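Local atomic coordinates of beta-lactamase (Mycobacterium tuberculosis, PDB entry 4WHI), a protein that probably binds or hydrolyses beta-lactams, as penicillin-binding proteins and beta-lactamases do, and is represented here by a small C-terminal all-beta domain of unknown role. Residues G23-D28 with A33-H38; Q41-L46 with T52-H57. All coordinates share one frame; numbering follows the deposited sequence.

Contact 1: G23-D28 with A33-H38; sequences GVYAND and ATVTYH
Y25 reaches across to A33 and V35 on the closely packed side of this short two-stranded ladder. With its CG anti to the carbonyl carbon (chi1 -62°), the ring swings back along its own strand toward V35, and CE1 comes within 3.8 Å of V35 CG2. Nearer its root, Y25 CB sits 4.4 Å from A33 CB. The carbonyl oxygen of A33 lies in the plane of the ring, at its edge, 3.6 Å from Y25 CD1, while also accepting the backbone N-H of Y25 at 2.8 Å. L87 and F100 also pack against this side, and the Y25 hydroxyl is hydrogen-bonded to Y21 O, which would restrain the far end of the ring.

The backbones bond in two reciprocal pairs, Y25 with A33 and G23 with V35. In the second pair V35 N meets G23 O at 2.8 Å and G23 N meets V35 O at 3.0 Å. G23 adopts a phi of 154°, a conformation suited to glycine.

Between these pairs, V24 and T34, a non-hydrogen-bonded pair, turn their side chains to the other, looser side. Their side chains run side by side in the same direction, and the methyls V24 CG2 and T34 CG2 are 4.1 Å apart. V24 is solvent-exposed and T34 partly so, in contrast to buried Y25, A33 and V35. This is the two-faced packing of an antiparallel beta hairpin, here the one that opens a next-neighbour beta meander.

Contact 2: Q41-L46 with T52-H57; sequences QLRLSL and TFDLTH
Q41 extends its CG anti to the backbone N and then bends at chi2 (71°), which lays its amide flat over the carboxylate of D54. The two planes are only 9° apart, with Q41 CD 3.8 Å from D54 CG. This stack lies near the open end of a beta hairpin formed by strands 41-46 and 51-59. The same bend brings Q41 NE2 to L42 O at 3.1 Å, with the acceptor in the amide plane, and lets NE2 also donate to a water held by T56 OG1. L42 O is therefore gripped twice, since L55 N binds it at 2.9 Å from the opposite face of its plane.

Further along, L44 and F53 exchange both of their backbone bonds. L55 is wedged against the leucines of the partner strand, its CG 4.0 Å from L44 CB, and this apolar side continues onto F63 and F65 of strand 62-66. On the reverse side, the S45 and T52 hydroxyls approach to 2.7 Å, and T52 OG1 is hydrogen-bonded to N50 O. Beyond L42 O the strands splay, and a water bridges them, accepting from L42 N at 2.9 Å and donating to L55 O at 2.8 Å.

Overall arrangement
Contacts 1 and 2 are successive hairpins of one antiparallel sheet, joined directly because strands 33-38 and 41-46 are neighbours: T34 O takes the N-H of S45, and T36 OG1 pairs with R43 NE. Contact 2 is the more central and the larger interface; contact 1 lies at the first strand, where A26 bonds to T101 and N27 to L97 and T99, consistent with a barrel-like closure between the chain's first and last strands. Both turn apolar residues to a shared interior, against strand 86-89. Their outer faces differ: contact 1 has a plain valine-threonine pair, contact 2 amide, carboxylate and hydroxyl groups with bound water.

Contact 1: G23-D28 with A33-H38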
# COMPACT_ATOMS: atom_id res chain seq x y z
N GLY A 23 -8.16 8.26 -2.10
CA GLY A 23 -8.75 8.96 -0.97
C GLY A 23 -7.80 9.15 0.20
O GLY A 23 -6.64 8.73 0.16
N VAL A 24 -8.32 9.81 1.23
CA VAL A 24 -7.57 10.07 2.45
C VAL A 24 -8.16 9.19 3.53
O VAL A 24 -9.32 9.37 3.93
CB VAL A 24 -7.64 11.55 2.85
CG1 VAL A 24 -6.88 11.80 4.15
CG2 VAL A 24 -7.07 12.42 1.74
N TYR A 25 -7.36 8.25 4.00
CA TYR A 25 -7.78 7.27 4.98
C TYR A 25 -7.25 7.69 6.36
O TYR A 25 -6.04 7.68 6.60
CB TYR A 25 -7.27 5.89 4.59
CG TYR A 25 -7.80 5.36 3.26
CD1 TYR A 25 -7.31 5.84 2.04
CD2 TYR A 25 -8.76 4.36 3.23
CE1 TYR A 25 -7.79 5.34 0.83
CE2 TYR A 25 -9.23 3.85 2.04
CZ TYR A 25 -8.75 4.35 0.84
OH TYR A 25 -9.25 3.83 -0.35
N ALA A 26 -8.17 8.07 7.24
CA ALA A 26 -7.82 8.65 8.53
C ALA A 26 -7.32 7.62 9.54
O ALA A 26 -7.71 6.45 9.50
CB ALA A 26 -9.01 9.39 9.11
N ASN A 27 -6.46 8.09 10.44
CA ASN A 27 -5.97 7.32 11.57
C ASN A 27 -5.37 8.30 12.59
O ASN A 27 -4.44 9.04 12.26
CB ASN A 27 -4.91 6.33 11.08
CG ASN A 27 -4.39 5.42 12.18
OD1 ASN A 27 -3.80 5.88 13.16
ND2 ASN A 27 -4.55 4.12 12.00
N ASP A 28 -5.90 8.30 13.82
CA ASP A 28 -5.48 9.23 14.88
C ASP A 28 -4.02 9.02 15.30
O ASP A 28 -3.32 9.97 15.69
CB ASP A 28 -6.37 9.06 16.11
CG ASP A 28 -7.83 9.41 15.85
OD1 ASP A 28 -8.09 10.24 14.96
OD2 ASP A 28 -8.71 8.86 16.54
N ALA A 33 -3.40 8.18 5.79
CA ALA A 33 -2.73 7.58 4.65
C ALA A 33 -3.44 8.13 3.42
O ALA A 33 -4.64 7.94 3.26
CB ALA A 33 -2.86 6.07 4.69
N THR A 34 -2.69 8.83 2.57
CA THR A 34 -3.27 9.50 1.42
C THR A 34 -2.94 8.72 0.16
O THR A 34 -1.77 8.51 -0.15
CB THR A 34 -2.77 10.95 1.31
OG1 THR A 34 -3.12 11.65 2.51
CG2 THR A 34 -3.40 11.66 0.12
N VAL A 35 -3.98 8.27 -0.54
CA VAL A 35 -3.83 7.48 -1.75
C VAL A 35 -4.24 8.35 -2.94
O VAL A 35 -5.36 8.89 -2.97
CB VAL A 35 -4.65 6.18 -1.69
CG1 VAL A 35 -4.46 5.37 -2.97
CG2 VAL A 35 -4.25 5.35 -0.48
N THR A 36 -3.32 8.52 -3.88
CA THR A 36 -3.53 9.37 -5.05
C THR A 36 -3.18 8.59 -6.31
O THR A 36 -2.50 7.56 -6.26
CB THR A 36 -2.69 10.66 -4.99
OG1 THR A 36 -1.30 10.33 -4.90
CG2 THR A 36 -3.10 11.56 -3.81
N TYR A 37 -3.64 9.11 -7.44
CA TYR A 37 -3.43 8.46 -8.73
C TYR A 37 -2.71 9.42 -9.66
O TYR A 37 -3.07 10.61 -9.74
CB TYR A 37 -4.78 8.07 -9.34
CG TYR A 37 -4.73 7.57 -10.76
CD1 TYR A 37 -4.84 8.45 -11.84
CD2 TYR A 37 -4.59 6.22 -11.04
CE1 TYR A 37 -4.80 7.98 -13.15
CE2 TYR A 37 -4.55 5.75 -12.34
CZ TYR A 37 -4.67 6.63 -13.39
OH TYR A 37 -4.63 6.16 -14.68
N HIS A 38 -1.70 8.93 -10.35
CA HIS A 38 -1.01 9.73 -11.35
C HIS A 38 -0.55 8.87 -12.52
O HIS A 38 0.21 7.93 -12.33
CB HIS A 38 0.18 10.46 -10.73
CG HIS A 38 0.83 11.43 -11.66
ND1 HIS A 38 2.10 11.23 -12.16
CD2 HIS A 38 0.38 12.57 -12.22
CE1 HIS A 38 2.41 12.23 -12.97
NE2 HIS A 38 1.38 13.05 -13.02

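Contact 2: Q41-L46 with T52-H57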
# COMPACT_ATOMS: atom_id res chain seq x y z
N GLN A 41 -0.64 5.15 -12.06
CA GLN A 41 0.04 4.68 -10.86
C GLN A 41 -0.72 5.12 -9.61
O GLN A 41 -1.02 6.30 -9.47
CB GLN A 41 1.45 5.28 -10.81
CG GLN A 41 2.30 4.83 -9.63
CD GLN A 41 2.73 3.39 -9.76
OE1 GLN A 41 3.41 3.03 -10.71
NE2 GLN A 41 2.34 2.55 -8.80
N LEU A 42 -1.04 4.17 -8.73
CA LEU A 42 -1.48 4.51 -7.38
C LEU A 42 -0.24 4.76 -6.51
O LEU A 42 0.76 4.05 -6.62
CB LEU A 42 -2.32 3.40 -6.74
CG LEU A 42 -3.78 3.21 -7.14
CD1 LEU A 42 -4.36 2.05 -6.35
CD2 LEU A 42 -4.59 4.47 -6.90
N ARG A 43 -0.33 5.79 -5.68
CA ARG A 43 0.72 6.12 -4.72
C ARG A 43 0.13 6.22 -3.32
O ARG A 43 -1.02 6.63 -3.15
CB ARG A 43 1.39 7.45 -5.06
CG ARG A 43 1.87 7.57 -6.51
CD ARG A 43 0.86 8.29 -7.40
NE ARG A 43 0.58 9.61 -6.86
CZ ARG A 43 1.34 10.69 -7.04
NH1 ARG A 43 2.42 10.64 -7.81
NH2 ARG A 43 1.00 11.83 -6.46
N LEU A 44 0.94 5.86 -2.33
CA LEU A 44 0.60 5.95 -0.91
C LEU A 44 1.53 6.97 -0.25
O LEU A 44 2.75 6.80 -0.30
CB LEU A 44 0.78 4.58 -0.26
CG LEU A 44 0.71 4.47 1.26
CD1 LEU A 44 -0.68 4.81 1.74
CD2 LEU A 44 1.09 3.06 1.70
N SER A 45 0.95 8.01 0.35
CA SER A 45 1.72 9.02 1.09
C SER A 45 1.42 8.94 2.59
O SER A 45 0.25 8.91 2.99
CB SER A 45 1.41 10.42 0.59
OG SER A 45 1.72 10.56 -0.78
N LEU A 46 2.47 8.92 3.40
CA LEU A 46 2.35 8.81 4.86
C LEU A 46 3.20 9.86 5.56
O LEU A 46 4.29 10.18 5.12
CB LEU A 46 2.83 7.44 5.31
CG LEU A 46 2.04 6.23 4.81
CD1 LEU A 46 2.92 4.99 4.82
CD2 LEU A 46 0.80 6.05 5.66
N THR A 52 6.37 9.01 0.26
CA THR A 52 5.48 8.44 -0.75
C THR A 52 6.03 7.18 -1.42
O THR A 52 7.21 7.10 -1.74
CB THR A 52 5.10 9.49 -1.80
OG1 THR A 52 4.39 10.54 -1.14
CG2 THR A 52 4.22 8.91 -2.90
N PHE A 53 5.13 6.22 -1.62
CA PHE A 53 5.47 4.92 -2.16
C PHE A 53 4.56 4.58 -3.33
O PHE A 53 3.35 4.80 -3.26
CB PHE A 53 5.28 3.84 -1.09
CG PHE A 53 6.06 4.07 0.16
CD1 PHE A 53 5.54 4.85 1.19
CD2 PHE A 53 7.31 3.49 0.33
CE1 PHE A 53 6.26 5.06 2.35
CE2 PHE A 53 8.03 3.69 1.49
CZ PHE A 53 7.51 4.47 2.50
N ASP A 54 5.13 4.06 -4.41
CA ASP A 54 4.33 3.48 -5.49
C ASP A 54 3.67 2.22 -4.98
O ASP A 54 4.32 1.39 -4.34
CB ASP A 54 5.20 3.11 -6.68
CG ASP A 54 5.62 4.29 -7.50
OD1 ASP A 54 5.13 5.41 -7.26
OD2 ASP A 54 6.46 4.08 -8.40
N LEU A 55 2.38 2.07 -5.26
CA LEU A 55 1.65 0.84 -4.94
C LEU A 55 1.63 -0.05 -6.17
O LEU A 55 1.18 0.36 -7.23
CB LEU A 55 0.22 1.14 -4.49
CG LEU A 55 0.10 1.81 -3.12
CD1 LEU A 55 -1.34 2.22 -2.86
CD2 LEU A 55 0.62 0.90 -2.02
N THR A 56 2.13 -1.27 -6.01
CA THR A 56 2.14 -2.23 -7.09
C THR A 56 1.07 -3.27 -6.80
O THR A 56 0.99 -3.79 -5.70
CB THR A 56 3.52 -2.90 -7.21
OG1 THR A 56 4.48 -1.91 -7.60
CG2 THR A 56 3.52 -4.01 -8.26
N HIS A 57 0.23 -3.58 -7.79
CA HIS A 57 -0.81 -4.57 -7.59
C HIS A 57 -0.23 -5.93 -7.20
O HIS A 57 0.77 -6.38 -7.76
CB HIS A 57 -1.69 -4.69 -8.82
CG HIS A 57 -2.90 -5.52 -8.57
ND1 HIS A 57 -3.15 -6.70 -9.24
CD2 HIS A 57 -3.92 -5.36 -7.69
CE1 HIS A 57 -4.28 -7.22 -8.79
NE2 HIS A 57 -4.76 -6.43 -7.85
O HOH W 1 4.17 0.22 -9.18
O HOH W 2 -0.74 1.28 -9.11